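PDB 3GG7: uncharacterized metalloprotein from Deinococcus radiodurans, which is of unknown function but binds manganese and, as a TatD-type member of the metallo-dependent hydrolase superfamily, probably hydrolyses ester bonds. Local coordinates for residues V19-V30 with A206-S214; W149-L157 with A180-R188. All coordinates share one frame; numbering follows the deposited sequence.

Interaction 1. Residues V19-V30 with A206-S214; sequences VARACEERQLTV and AALPWDVKS
Residues 208-210, entering a short 3-10 turn, pass beside the last turns of helix 16-25, with Cys-23 CA 7.4 Å from Pro-209 CA and Leu-28 CA at the same separation from Trp-210 CA. Trp-210 carries most of the contact. Its CG sits between the backbone N and the carbonyl carbon, chi1 42°, which puts the indole against the helix. The Arg-26 guanidinium lies flat on one face, planes 10° apart and CZ 3.6 Å from the centroid of the five-membered ring, a cation-pi stack almost straight above the pyrrole. Leu-208 CB covers the opposite face. The far rim of the six-membered ring abuts the helix: Ala-22 CB comes obliquely to 3.3 Å from Trp-210 CH2, while Val-19 O and Cys-23 SG meet the ring at its edge. Pro-209 CG rests 3.7 Å from Cys-23 SG, Val-19 CG1 reaches its CD, and Val-30 CG1, from the strand, lies 4.0 Å from Pro-209 CB. Leu-28, following the Schellman motif at Gln-27, brings CD1 to 3.5 Å from Trp-210 CA. Pro-209 also touches Asp-5 of strand 4-8. No hydrogen bond crosses between the segments. The contact ties helix 16-25 and strand 29-32, early in the TIM-barrel chain, to the turn leading into helix 212-223 near its end. Its chemistry is apolar packing inside, closed at the outer end by an exposed arginine laid flat on the indole; cation-pi attraction and a weak bond from Arg-26 NH1 to Ala-22 O probably fix how the guanidinium is turned.

Interaction 2. Residues W149-L157 with A180-R188; sequences WYSGSVTEL and AALIRSMPR. With SO4 (sulfate ion), chain D.
A capping box opens helix 154-162, and behind it Leu-182 of helix 177-185 fills the angle between the Tyr-150 ring and the first helical turn, joining two neighbouring outer helices of the barrel. The CD2 branch of Leu-182 does most of the touching. It meets the edge of the Tyr-150 ring, 3.7 Å from CE2 and near the ring plane, and packs tightly on Leu-157 CD2 at 3.5 Å. Val-154 CG2 also meets this branch, its side chain running past Leu-182 in the opposite direction. The other branch, Leu-182 CD1, lies against the carbonyls of Tyr-150 and Gly-152. Leu-157, its CG anti to the backbone N (chi1 172°), sends CD2 across the end of the second helix, onto Ser-185 CB and Met-186 CG. Both Leu-157 and Met-186 also touch Phe-167 of strand 166-169.

The tyrosine is held by its hydroxyl: Tyr-150 OH donates to Ser-153 O at 2.7 Å, in the carbonyl plane and on a lone pair, and Leu-157 N uses the same oxygen. Gly-152 N lies over one face of the ring, toward its rim. In the box, Glu-156 N donates to Ser-153 OG at 2.9 Å, while Ser-153 N and OG reach Glu-156 OE1 from opposite faces of its carboxylate plane. A sulfate, probably from the crystallisation liquor, sits at this helix start: Val-154 N gives O2 a nearly straight bond of 3.0 Å, and Thr-155 N and OG1 both bind O3. Such anion binding by N-terminal amides is characteristic of helix starts, and the helix-on-helix packing outside strand 166-169 is that of consecutive beta-alpha units in a TIM barrel.

How the interactions relate
Starting from the N terminus, the chain makes strand 4-8, then helix 16-25 and strand 29-32, the first half of interaction 1. It travels around most of the barrel before residues 206-214 return to that early helix, closing a long loop of 175 intervening residues. Interaction 2 forms within this loop and closes a much shorter one: from 149-157 the chain runs through helix 154-162 and strand 166-169 to 180-188. The two loops are therefore nested and do not cross. The centres of interactions 1 and 2 lie about 25 Å apart, and the two contacts do not touch. Interaction 1 joins late chain to early chain, whereas interaction 2 binds neighbouring helices locally; helix 212-223, whose first residues belong to 206-214, also packs on Ile-183 of 180-188.

Interaction 1. Residues V19-V30 with A206-S214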
ATOM      1  N   VAL A  19       3.310 -17.648  -6.507  1.00 22.66           N
ATOM      2  CA  VAL A  19       2.611 -16.933  -5.463  1.00 22.54           C
ATOM      3  C   VAL A  19       1.271 -16.437  -6.026  1.00 22.09           C
ATOM      4  O   VAL A  19       0.259 -16.573  -5.384  1.00 21.80           O
ATOM      5  CB  VAL A  19       3.460 -15.786  -4.876  1.00 22.83           C
ATOM      6  CG1 VAL A  19       2.684 -15.024  -3.824  1.00 22.56           C
ATOM      7  CG2 VAL A  19       4.790 -16.345  -4.287  1.00 24.07           C
ATOM      8  N   ALA A  20       1.279 -15.869  -7.220  1.00 22.42           N
ATOM      9  CA  ALA A  20       0.035 -15.418  -7.870  1.00 22.13           C
ATOM     10  C   ALA A  20      -0.974 -16.540  -8.042  1.00 22.88           C
ATOM     11  O   ALA A  20      -2.149 -16.361  -7.763  1.00 21.94           O
ATOM     12  CB  ALA A  20       0.342 -14.785  -9.225  1.00 22.09           C
ATOM     13  N   ARG A  21      -0.525 -17.704  -8.519  1.00 23.15           N
ATOM     14  CA  ARG A  21      -1.383 -18.874  -8.632  1.00 24.32           C
ATOM     15  C   ARG A  21      -1.982 -19.278  -7.291  1.00 23.43           C
ATOM     16  O   ARG A  21      -3.149 -19.619  -7.189  1.00 22.99           O
ATOM     17  CB  ARG A  21      -0.589 -20.067  -9.159  1.00 25.49           C
ATOM     18  CG  ARG A  21      -0.422 -20.143 -10.620  1.00 30.57           C
ATOM     19  CD  ARG A  21      -0.083 -21.601 -10.999  1.00 36.40           C
ATOM     20  NE  ARG A  21       0.823 -21.655 -12.137  1.00 41.49           N
ATOM     21  CZ  ARG A  21       2.141 -21.847 -12.069  1.00 43.66           C
ATOM     22  NH1 ARG A  21       2.835 -21.866 -13.199  1.00 45.27           N
ATOM     23  NH2 ARG A  21       2.775 -22.020 -10.902  1.00 44.20           N
ATOM     24  N   ALA A  22      -1.154 -19.268  -6.254  1.00 22.90           N
ATOM     25  CA  ALA A  22      -1.596 -19.635  -4.919  1.00 23.31           C
ATOM     26  C   ALA A  22      -2.669 -18.682  -4.385  1.00 23.54           C
ATOM     27  O   ALA A  22      -3.576 -19.076  -3.656  1.00 23.44           O
ATOM     28  CB  ALA A  22      -0.403 -19.679  -3.975  1.00 23.73           C
ATOM     29  N   CYS A  23      -2.543 -17.406  -4.744  1.00 22.99           N
ATOM     30  CA  CYS A  23      -3.583 -16.423  -4.412  1.00 23.48           C
ATOM     31  C   CYS A  23      -4.884 -16.709  -5.143  1.00 23.16           C
ATOM     32  O   CYS A  23      -5.964 -16.698  -4.551  1.00 23.06           O
ATOM     33  CB  CYS A  23      -3.101 -14.999  -4.706  1.00 23.12           C
ATOM     34  SG  CYS A  23      -1.746 -14.442  -3.645  1.00 24.64           S
ATOM     35  N   GLU A  24      -4.801 -17.018  -6.431  1.00 23.37           N
ATOM     36  CA  GLU A  24      -6.017 -17.417  -7.154  1.00 24.02           C
ATOM     37  C   GLU A  24      -6.690 -18.658  -6.606  1.00 24.33           C
ATOM     38  O   GLU A  24      -7.919 -18.724  -6.526  1.00 23.83           O
ATOM     39  CB  GLU A  24      -5.746 -17.655  -8.622  1.00 25.02           C
ATOM     40  CG  GLU A  24      -5.643 -16.442  -9.450  1.00 25.02           C
ATOM     41  CD  GLU A  24      -6.859 -15.492  -9.392  1.00 25.13           C
ATOM     42  OE1 GLU A  24      -8.039 -15.862  -9.187  1.00 25.11           O
ATOM     43  OE2 GLU A  24      -6.553 -14.322  -9.560  1.00 23.73           O
ATOM     44  N   GLU A  25      -5.900 -19.667  -6.235  1.00 24.58           N
ATOM     45  CA  GLU A  25      -6.469 -20.880  -5.655  1.00 25.29           C
ATOM     46  C   GLU A  25      -7.263 -20.563  -4.400  1.00 24.93           C
ATOM     47  O   GLU A  25      -8.301 -21.171  -4.143  1.00 24.73           O
ATOM     48  CB  GLU A  25      -5.363 -21.919  -5.360  1.00 25.71           C
ATOM     49  CG  GLU A  25      -4.771 -22.565  -6.617  1.00 27.69           C
ATOM     50  CD  GLU A  25      -3.369 -23.173  -6.411  1.00 30.78           C
ATOM     51  OE1 GLU A  25      -2.784 -23.072  -5.308  1.00 31.63           O
ATOM     52  OE2 GLU A  25      -2.819 -23.718  -7.386  1.00 36.65           O
ATOM     53  N   ARG A  26      -6.787 -19.586  -3.629  1.00 23.78           N
ATOM     54  CA  ARG A  26      -7.434 -19.189  -2.387  1.00 23.68           C
ATOM     55  C   ARG A  26      -8.483 -18.108  -2.585  1.00 23.66           C
ATOM     56  O   ARG A  26      -9.131 -17.691  -1.629  1.00 24.17           O
ATOM     57  CB  ARG A  26      -6.366 -18.645  -1.434  1.00 23.66           C
ATOM     58  CG  ARG A  26      -5.398 -19.699  -0.927  1.00 24.50           C
ATOM     59  CD  ARG A  26      -4.273 -19.031  -0.145  1.00 25.39           C
ATOM     60  NE  ARG A  26      -3.556 -20.001   0.674  1.00 25.78           N
ATOM     61  CZ  ARG A  26      -2.647 -20.852   0.215  1.00 24.92           C
ATOM     62  NH1 ARG A  26      -2.306 -20.865  -1.062  1.00 23.83           N
ATOM     63  NH2 ARG A  26      -2.070 -21.702   1.057  1.00 26.39           N
ATOM     64  N   GLN A  27      -8.653 -17.650  -3.821  1.00 23.49           N
ATOM     65  CA  GLN A  27      -9.462 -16.469  -4.129  0.50 23.84           C
ATOM     66  C   GLN A  27      -9.129 -15.314  -3.173  1.00 23.33           C
ATOM     67  O   GLN A  27     -10.010 -14.642  -2.611  1.00 23.98           O
ATOM     68  CB  GLN A  27     -10.947 -16.828  -4.170  0.50 24.52           C
ATOM     69  CG  GLN A  27     -11.182 -18.020  -5.094  0.50 26.56           C
ATOM     70  CD  GLN A  27     -12.444 -17.938  -5.924  0.50 30.14           C
ATOM     71  OE1 GLN A  27     -13.491 -18.410  -5.510  0.50 32.47           O
ATOM     72  NE2 GLN A  27     -12.334 -17.364  -7.129  0.50 31.74           N
ATOM     73  N   LEU A  28      -7.824 -15.075  -3.042  1.00 22.56           N
ATOM     74  CA  LEU A  28      -7.267 -14.047  -2.166  1.00 21.81           C
ATOM     75  C   LEU A  28      -6.907 -12.850  -3.049  1.00 21.12           C
ATOM     76  O   LEU A  28      -6.076 -12.967  -3.949  1.00 22.05           O
ATOM     77  CB  LEU A  28      -6.035 -14.604  -1.435  1.00 22.52           C
ATOM     78  CG  LEU A  28      -5.558 -13.844  -0.205  1.00 23.62           C
ATOM     79  CD1 LEU A  28      -4.680 -14.758   0.690  1.00 27.64           C
ATOM     80  CD2 LEU A  28      -4.816 -12.588  -0.575  1.00 25.15           C
ATOM     81  N   THR A  29      -7.588 -11.727  -2.833  1.00 20.64           N
ATOM     82  CA  THR A  29      -7.340 -10.508  -3.575  1.00 20.07           C
ATOM     83  C   THR A  29      -6.079  -9.813  -3.106  1.00 19.90           C
ATOM     84  O   THR A  29      -5.888  -9.571  -1.913  1.00 21.05           O
ATOM     85  CB  THR A  29      -8.514  -9.552  -3.451  1.00 20.26           C
ATOM     86  OG1 THR A  29      -9.708 -10.230  -3.847  1.00 23.36           O
ATOM     87  CG2 THR A  29      -8.303  -8.288  -4.286  1.00 21.67           C
ATOM     88  N   VAL A  30      -5.198  -9.498  -4.050  1.00 19.38           N
ATOM     89  CA  VAL A  30      -3.950  -8.838  -3.733  1.00 18.36           C
ATOM     90  C   VAL A  30      -3.746  -7.574  -4.554  1.00 18.43           C
ATOM     91  O   VAL A  30      -4.080  -7.524  -5.744  1.00 17.89           O
ATOM     92  CB  VAL A  30      -2.719  -9.762  -3.897  1.00 17.97           C
ATOM     93  CG1 VAL A  30      -2.830 -10.988  -2.983  1.00 19.23           C
ATOM     94  CG2 VAL A  30      -2.547 -10.205  -5.363  1.00 20.86           C
ATOM     95  N   ALA A 206      10.203 -14.631   4.976  1.00 27.46           N
ATOM     96  CA  ALA A 206       9.419 -13.647   4.216  1.00 26.27           C
ATOM     97  C   ALA A 206       7.928 -13.975   4.290  1.00 24.98           C
ATOM     98  O   ALA A 206       7.534 -15.139   4.116  1.00 25.04           O
ATOM     99  CB  ALA A 206       9.871 -13.623   2.785  1.00 26.71           C
ATOM    100  N   ALA A 207       7.111 -12.972   4.566  1.00 23.77           N
ATOM    101  CA  ALA A 207       5.656 -13.117   4.532  1.00 21.99           C
ATOM    102  C   ALA A 207       5.123 -13.456   3.150  1.00 22.15           C
ATOM    103  O   ALA A 207       5.685 -13.017   2.125  1.00 22.63           O
ATOM    104  CB  ALA A 207       4.989 -11.862   5.018  1.00 22.00           C
ATOM    105  N   LEU A 208       4.079 -14.282   3.145  1.00 21.96           N
ATOM    106  CA  LEU A 208       3.275 -14.582   1.958  1.00 22.29           C
ATOM    107  C   LEU A 208       1.911 -13.946   2.111  1.00 21.53           C
ATOM    108  O   LEU A 208       1.462 -13.677   3.234  1.00 21.18           O
ATOM    109  CB  LEU A 208       3.116 -16.100   1.794  1.00 22.97           C
ATOM    110  CG  LEU A 208       4.402 -16.809   1.406  1.00 24.72           C
ATOM    111  CD1 LEU A 208       4.221 -18.300   1.727  1.00 26.35           C
ATOM    112  CD2 LEU A 208       4.713 -16.545  -0.080  1.00 26.36           C
ATOM    113  N   PRO A 209       1.206 -13.696   0.990  1.00 20.79           N
ATOM    114  CA  PRO A 209      -0.085 -12.997   1.073  1.00 21.44           C
ATOM    115  C   PRO A 209      -1.097 -13.622   2.025  1.00 21.50           C
ATOM    116  O   PRO A 209      -1.851 -12.898   2.698  1.00 22.23           O
ATOM    117  CB  PRO A 209      -0.591 -13.006  -0.373  1.00 21.56           C
ATOM    118  CG  PRO A 209       0.641 -13.087  -1.190  1.00 21.07           C
ATOM    119  CD  PRO A 209       1.635 -13.901  -0.400  1.00 21.12           C
ATOM    120  N   TRP A 210      -1.111 -14.939   2.115  1.00 21.73           N
ATOM    121  CA  TRP A 210      -2.101 -15.591   2.934  1.00 22.54           C
ATOM    122  C   TRP A 210      -1.771 -15.510   4.435  1.00 22.32           C
ATOM    123  O   TRP A 210      -2.596 -15.884   5.273  1.00 22.93           O
ATOM    124  CB  TRP A 210      -2.389 -17.027   2.450  1.00 23.37           C
ATOM    125  CG  TRP A 210      -1.214 -17.845   2.044  1.00 24.53           C
ATOM    126  CD1 TRP A 210      -0.570 -18.785   2.797  1.00 26.44           C
ATOM    127  CD2 TRP A 210      -0.558 -17.835   0.776  1.00 24.13           C
ATOM    128  NE1 TRP A 210       0.438 -19.351   2.081  1.00 26.47           N
ATOM    129  CE2 TRP A 210       0.474 -18.792   0.831  1.00 25.40           C
ATOM    130  CE3 TRP A 210      -0.740 -17.112  -0.411  1.00 24.44           C
ATOM    131  CZ2 TRP A 210       1.333 -19.028  -0.248  1.00 24.14           C
ATOM    132  CZ3 TRP A 210       0.103 -17.349  -1.476  1.00 25.47           C
ATOM    133  CH2 TRP A 210       1.136 -18.291  -1.392  1.00 23.84           C
ATOM    134  N   ASP A 211      -0.616 -14.934   4.790  1.00 21.56           N
ATOM    135  CA  ASP A 211      -0.326 -14.615   6.187  1.00 21.93           C
ATOM    136  C   ASP A 211      -1.216 -13.470   6.668  1.00 22.19           C
ATOM    137  O   ASP A 211      -1.213 -13.116   7.864  1.00 23.12           O
ATOM    138  CB  ASP A 211       1.140 -14.185   6.374  1.00 21.68           C
ATOM    139  CG  ASP A 211       2.133 -15.312   6.231  1.00 22.76           C
ATOM    140  OD1 ASP A 211       1.818 -16.469   6.592  1.00 26.73           O
ATOM    141  OD2 ASP A 211       3.261 -15.051   5.766  1.00 21.89           O
ATOM    142  N   VAL A 212      -1.949 -12.860   5.746  1.00 22.89           N
ATOM    143  CA  VAL A 212      -2.938 -11.828   6.090  1.00 22.95           C
ATOM    144  C   VAL A 212      -4.048 -12.387   6.984  1.00 24.53           C
ATOM    145  O   VAL A 212      -4.683 -11.615   7.692  1.00 24.09           O
ATOM    146  CB  VAL A 212      -3.495 -11.087   4.810  1.00 23.63           C
ATOM    147  CG1 VAL A 212      -4.584 -11.869   4.116  1.00 22.78           C
ATOM    148  CG2 VAL A 212      -3.977  -9.678   5.149  1.00 24.75           C
ATOM    149  N   LYS A 213      -4.272 -13.707   6.961  1.00 24.84           N
ATOM    150  CA  LYS A 213      -5.169 -14.347   7.945  1.00 26.19           C
ATOM    151  C   LYS A 213      -4.798 -13.933   9.376  1.00 25.85           C
ATOM    152  O   LYS A 213      -5.688 -13.699  10.204  1.00 25.85           O
ATOM    153  CB  LYS A 213      -5.130 -15.875   7.808  1.00 26.12           C
ATOM    154  CG  LYS A 213      -6.284 -16.561   8.544  1.00 28.89           C
ATOM    155  CD  LYS A 213      -6.428 -18.022   8.160  1.00 32.35           C
ATOM    156  CE  LYS A 213      -7.514 -18.690   8.999  1.00 35.04           C
ATOM    157  NZ  LYS A 213      -7.889 -20.061   8.489  1.00 37.79           N
ATOM    158  N   SER A 214      -3.503 -13.823   9.671  1.00 26.57           N
ATOM    159  CA  SER A 214      -3.072 -13.387  11.011  1.00 27.45           C
ATOM    160  C   SER A 214      -3.390 -11.931  11.325  1.00 27.22           C
ATOM    161  O   SER A 214      -3.609 -11.577  12.482  1.00 27.24           O
ATOM    162  CB  SER A 214      -1.602 -13.690  11.268  1.00 27.97           C
ATOM    163  OG  SER A 214      -0.737 -12.915  10.476  1.00 31.16           O
TER

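Interaction 2. Residues W149-L157 with A180-R188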
ATOM      1  N   TRP A 149       1.235   0.468   6.125  1.00 22.13           N
ATOM      2  CA  TRP A 149       2.072   0.222   7.307  1.00 22.83           C
ATOM      3  C   TRP A 149       2.446   1.528   8.021  1.00 23.96           C
ATOM      4  O   TRP A 149       3.629   1.839   8.216  1.00 23.59           O
ATOM      5  CB  TRP A 149       3.326  -0.562   6.903  1.00 23.41           C
ATOM      6  CG  TRP A 149       4.108  -1.195   8.044  1.00 25.49           C
ATOM      7  CD1 TRP A 149       4.013  -0.927   9.395  1.00 29.17           C
ATOM      8  CD2 TRP A 149       5.128  -2.198   7.912  1.00 29.45           C
ATOM      9  NE1 TRP A 149       4.916  -1.693  10.089  1.00 30.77           N
ATOM     10  CE2 TRP A 149       5.613  -2.478   9.210  1.00 31.71           C
ATOM     11  CE3 TRP A 149       5.688  -2.876   6.811  1.00 31.97           C
ATOM     12  CZ2 TRP A 149       6.620  -3.415   9.443  1.00 30.77           C
ATOM     13  CZ3 TRP A 149       6.696  -3.799   7.046  1.00 33.12           C
ATOM     14  CH2 TRP A 149       7.148  -4.063   8.356  1.00 31.50           C
ATOM     15  N   TYR A 150       1.430   2.288   8.388  1.00 23.85           N
ATOM     16  CA  TYR A 150       1.633   3.542   9.096  1.00 24.27           C
ATOM     17  C   TYR A 150       2.329   3.306  10.447  1.00 25.04           C
ATOM     18  O   TYR A 150       1.913   2.455  11.228  1.00 26.17           O
ATOM     19  CB  TYR A 150       0.298   4.268   9.272  1.00 23.80           C
ATOM     20  CG  TYR A 150       0.460   5.574   9.981  1.00 24.15           C
ATOM     21  CD1 TYR A 150       0.805   6.718   9.290  1.00 23.38           C
ATOM     22  CD2 TYR A 150       0.360   5.638  11.390  1.00 24.92           C
ATOM     23  CE1 TYR A 150       1.022   7.940   9.973  1.00 24.94           C
ATOM     24  CE2 TYR A 150       0.568   6.826  12.058  1.00 25.55           C
ATOM     25  CZ  TYR A 150       0.899   7.963  11.355  1.00 26.25           C
ATOM     26  OH  TYR A 150       1.115   9.143  12.027  1.00 27.14           O
ATOM     27  N   SER A 151       3.407   4.052  10.701  1.00 25.33           N
ATOM     28  CA  SER A 151       4.206   3.872  11.922  1.00 26.80           C
ATOM     29  C   SER A 151       4.596   5.207  12.555  1.00 26.79           C
ATOM     30  O   SER A 151       5.568   5.275  13.323  1.00 28.19           O
ATOM     31  CB  SER A 151       5.449   3.013  11.646  1.00 27.67           C
ATOM     32  OG  SER A 151       6.413   3.691  10.867  1.00 30.13           O
ATOM     33  N   GLY A 152       3.852   6.254  12.232  1.00 26.85           N
ATOM     34  CA  GLY A 152       4.084   7.580  12.784  1.00 27.12           C
ATOM     35  C   GLY A 152       3.351   7.754  14.099  1.00 27.35           C
ATOM     36  O   GLY A 152       2.894   6.784  14.713  1.00 27.13           O
ATOM     37  N   SER A 153       3.249   9.004  14.531  1.00 27.46           N
ATOM     38  CA  SER A 153       2.655   9.323  15.829  1.00 27.65           C
ATOM     39  C   SER A 153       1.145   9.289  15.753  1.00 28.60           C
ATOM     40  O   SER A 153       0.561   9.344  14.678  1.00 27.94           O
ATOM     41  CB  SER A 153       3.063  10.730  16.243  1.00 27.96           C
ATOM     42  OG  SER A 153       2.508  11.689  15.368  1.00 28.90           O
ATOM     43  N   VAL A 154       0.499   9.236  16.908  1.00 28.75           N
ATOM     44  CA  VAL A 154      -0.964   9.338  16.950  1.00 29.71           C
ATOM     45  C   VAL A 154      -1.447  10.725  16.552  1.00 29.11           C
ATOM     46  O   VAL A 154      -2.500  10.846  15.931  1.00 29.41           O
ATOM     47  CB  VAL A 154      -1.529   8.994  18.342  1.00 29.93           C
ATOM     48  CG1 VAL A 154      -3.070   9.113  18.320  1.00 32.56           C
ATOM     49  CG2 VAL A 154      -1.096   7.627  18.747  1.00 31.31           C
ATOM     50  N   THR A 155      -0.685  11.760  16.916  1.00 29.93           N
ATOM     51  CA  THR A 155      -0.960  13.107  16.446  1.00 30.51           C
ATOM     52  C   THR A 155      -1.036  13.167  14.925  1.00 29.03           C
ATOM     53  O   THR A 155      -1.960  13.738  14.359  1.00 29.53           O
ATOM     54  CB  THR A 155       0.119  14.115  16.883  1.00 31.26           C
ATOM     55  OG1 THR A 155       0.195  14.125  18.309  1.00 32.77           O
ATOM     56  CG2 THR A 155      -0.220  15.519  16.388  1.00 33.74           C
ATOM     57  N   GLU A 156      -0.039  12.598  14.262  1.00 28.28           N
ATOM     58  CA  GLU A 156      -0.036  12.591  12.801  1.00 27.62           C
ATOM     59  C   GLU A 156      -1.153  11.718  12.207  1.00 26.70           C
ATOM     60  O   GLU A 156      -1.682  12.034  11.130  1.00 26.48           O
ATOM     61  CB  GLU A 156       1.337  12.132  12.284  1.00 27.60           C
ATOM     62  CG  GLU A 156       2.415  13.190  12.439  1.00 29.89           C
ATOM     63  CD  GLU A 156       3.821  12.627  12.437  1.00 30.84           C
ATOM     64  OE1 GLU A 156       4.101  11.701  13.227  1.00 33.39           O
ATOM     65  OE2 GLU A 156       4.648  13.124  11.652  1.00 31.66           O
ATOM     66  N   LEU A 157      -1.494  10.637  12.897  1.00 27.11           N
ATOM     67  CA  LEU A 157      -2.572   9.750  12.470  1.00 27.28           C
ATOM     68  C   LEU A 157      -3.906  10.497  12.484  1.00 27.69           C
ATOM     69  O   LEU A 157      -4.695  10.401  11.535  1.00 26.45           O
ATOM     70  CB  LEU A 157      -2.635   8.502  13.352  1.00 27.67           C
ATOM     71  CG  LEU A 157      -3.837   7.576  13.127  1.00 28.77           C
ATOM     72  CD1 LEU A 157      -3.945   7.211  11.663  1.00 30.16           C
ATOM     73  CD2 LEU A 157      -3.720   6.349  14.009  1.00 30.92           C
ATOM     74  N   ALA A 180      -1.312  -1.431  17.897  1.00 32.23           N
ATOM     75  CA  ALA A 180      -2.689  -1.631  18.346  1.00 31.96           C
ATOM     76  C   ALA A 180      -3.321  -0.310  18.750  1.00 31.65           C
ATOM     77  O   ALA A 180      -4.506  -0.065  18.488  1.00 31.57           O
ATOM     78  CB  ALA A 180      -2.737  -2.657  19.493  1.00 32.72           C
ATOM     79  N   ALA A 181      -2.523   0.566  19.361  1.00 31.67           N
ATOM     80  CA  ALA A 181      -2.998   1.891  19.727  1.00 31.02           C
ATOM     81  C   ALA A 181      -3.317   2.745  18.508  1.00 30.01           C
ATOM     82  O   ALA A 181      -4.294   3.488  18.501  1.00 31.11           O
ATOM     83  CB  ALA A 181      -1.965   2.598  20.618  1.00 31.15           C
ATOM     84  N   LEU A 182      -2.485   2.654  17.477  1.00 29.92           N
ATOM     85  CA  LEU A 182      -2.769   3.357  16.233  1.00 28.85           C
ATOM     86  C   LEU A 182      -4.073   2.834  15.604  1.00 27.65           C
ATOM     87  O   LEU A 182      -4.935   3.589  15.207  1.00 28.00           O
ATOM     88  CB  LEU A 182      -1.581   3.220  15.260  1.00 28.82           C
ATOM     89  CG  LEU A 182      -0.310   4.036  15.562  1.00 29.26           C
ATOM     90  CD1 LEU A 182       0.863   3.578  14.685  1.00 27.78           C
ATOM     91  CD2 LEU A 182      -0.611   5.508  15.352  1.00 29.78           C
ATOM     92  N   ILE A 183      -4.203   1.518  15.530  1.00 28.04           N
ATOM     93  CA  ILE A 183      -5.418   0.894  14.970  1.00 28.49           C
ATOM     94  C   ILE A 183      -6.693   1.334  15.699  1.00 29.18           C
ATOM     95  O   ILE A 183      -7.697   1.643  15.065  1.00 29.66           O
ATOM     96  CB  ILE A 183      -5.266  -0.651  14.950  1.00 28.01           C
ATOM     97  CG1 ILE A 183      -4.186  -1.071  13.923  1.00 28.85           C
ATOM     98  CG2 ILE A 183      -6.622  -1.334  14.658  1.00 27.72           C
ATOM     99  CD1 ILE A 183      -3.760  -2.543  13.996  1.00 28.70           C
ATOM    100  N   ARG A 184      -6.636   1.432  17.031  1.00 31.06           N
ATOM    101  CA  ARG A 184      -7.808   1.888  17.794  1.00 31.95           C
ATOM    102  C   ARG A 184      -8.298   3.306  17.440  1.00 32.21           C
ATOM    103  O   ARG A 184      -9.496   3.602  17.572  1.00 32.94           O
ATOM    104  CB  ARG A 184      -7.567   1.771  19.302  1.00 32.19           C
ATOM    105  CG  ARG A 184      -7.504   0.346  19.768  1.00 33.99           C
ATOM    106  CD  ARG A 184      -7.526   0.244  21.271  1.00 37.20           C
ATOM    107  NE  ARG A 184      -6.790  -0.949  21.675  1.00 41.51           N
ATOM    108  CZ  ARG A 184      -5.507  -0.972  22.023  1.00 43.22           C
ATOM    109  NH1 ARG A 184      -4.777   0.141  22.075  1.00 45.62           N
ATOM    110  NH2 ARG A 184      -4.955  -2.127  22.347  1.00 45.43           N
ATOM    111  N   SER A 185      -7.398   4.172  16.966  1.00 31.76           N
ATOM    112  CA  SER A 185      -7.781   5.513  16.512  1.00 31.52           C
ATOM    113  C   SER A 185      -8.331   5.605  15.071  1.00 30.02           C
ATOM    114  O   SER A 185      -8.910   6.629  14.670  1.00 30.28           O
ATOM    115  CB  SER A 185      -6.606   6.474  16.694  1.00 32.13           C
ATOM    116  OG  SER A 185      -6.360   6.632  18.077  1.00 37.21           O
ATOM    117  N   MET A 186      -8.195   4.519  14.317  1.00 28.74           N
ATOM    118  CA  MET A 186      -8.611   4.499  12.921  1.00 27.91           C
ATOM    119  C   MET A 186     -10.103   4.191  12.809  1.00 27.31           C
ATOM    120  O   MET A 186     -10.592   3.270  13.471  1.00 28.80           O
ATOM    121  CB  MET A 186      -7.825   3.407  12.164  1.00 26.61           C
ATOM    122  CG  MET A 186      -6.321   3.617  12.077  1.00 25.57           C
ATOM    123  SD  MET A 186      -5.469   2.205  11.260  1.00 18.96           S
ATOM    124  CE  MET A 186      -3.774   2.705  11.419  1.00 28.96           C
ATOM    125  N   PRO A 187     -10.833   4.945  11.959  1.00 27.00           N
ATOM    126  CA  PRO A 187     -12.204   4.547  11.677  1.00 26.27           C
ATOM    127  C   PRO A 187     -12.208   3.166  11.020  1.00 26.43           C
ATOM    128  O   PRO A 187     -11.421   2.913  10.086  1.00 25.55           O
ATOM    129  CB  PRO A 187     -12.725   5.634  10.728  1.00 26.94           C
ATOM    130  CG  PRO A 187     -11.563   6.465  10.393  1.00 27.85           C
ATOM    131  CD  PRO A 187     -10.430   6.153  11.227  1.00 27.36           C
ATOM    132  N   ARG A 188     -13.070   2.274  11.497  1.00 25.38           N
ATOM    133  CA  ARG A 188     -13.055   0.895  11.006  1.00 25.80           C
ATOM    134  C   ARG A 188     -13.430   0.805   9.549  1.00 25.07           C
ATOM    135  O   ARG A 188     -13.036  -0.163   8.894  1.00 25.85           O
ATOM    136  CB  ARG A 188     -13.978  -0.011  11.831  1.00 25.81           C
ATOM    137  CG  ARG A 188     -13.489  -0.200  13.241  1.00 28.35           C
ATOM    138  CD  ARG A 188     -14.311  -1.214  13.992  1.00 29.68           C
ATOM    139  NE  ARG A 188     -13.918  -1.291  15.398  1.00 31.71           N
ATOM    140  CZ  ARG A 188     -14.543  -2.043  16.301  1.00 32.97           C
ATOM    141  NH1 ARG A 188     -15.604  -2.777  15.963  1.00 34.73           N
ATOM    142  NH2 ARG A 188     -14.098  -2.067  17.550  1.00 33.34           N
TER
HETATM  143  S   SO4 D 255       2.187  10.513  19.873  1.00 37.21           S
HETATM  144  O1  SO4 D 255       2.125  10.398  21.333  1.00 40.93           O
HETATM  145  O2  SO4 D 255       2.252   9.158  19.313  1.00 35.06           O
HETATM  146  O3  SO4 D 255       1.055  11.262  19.345  1.00 36.53           O
HETATM  147  O4  SO4 D 255       3.436  11.185  19.500  1.00 37.60           O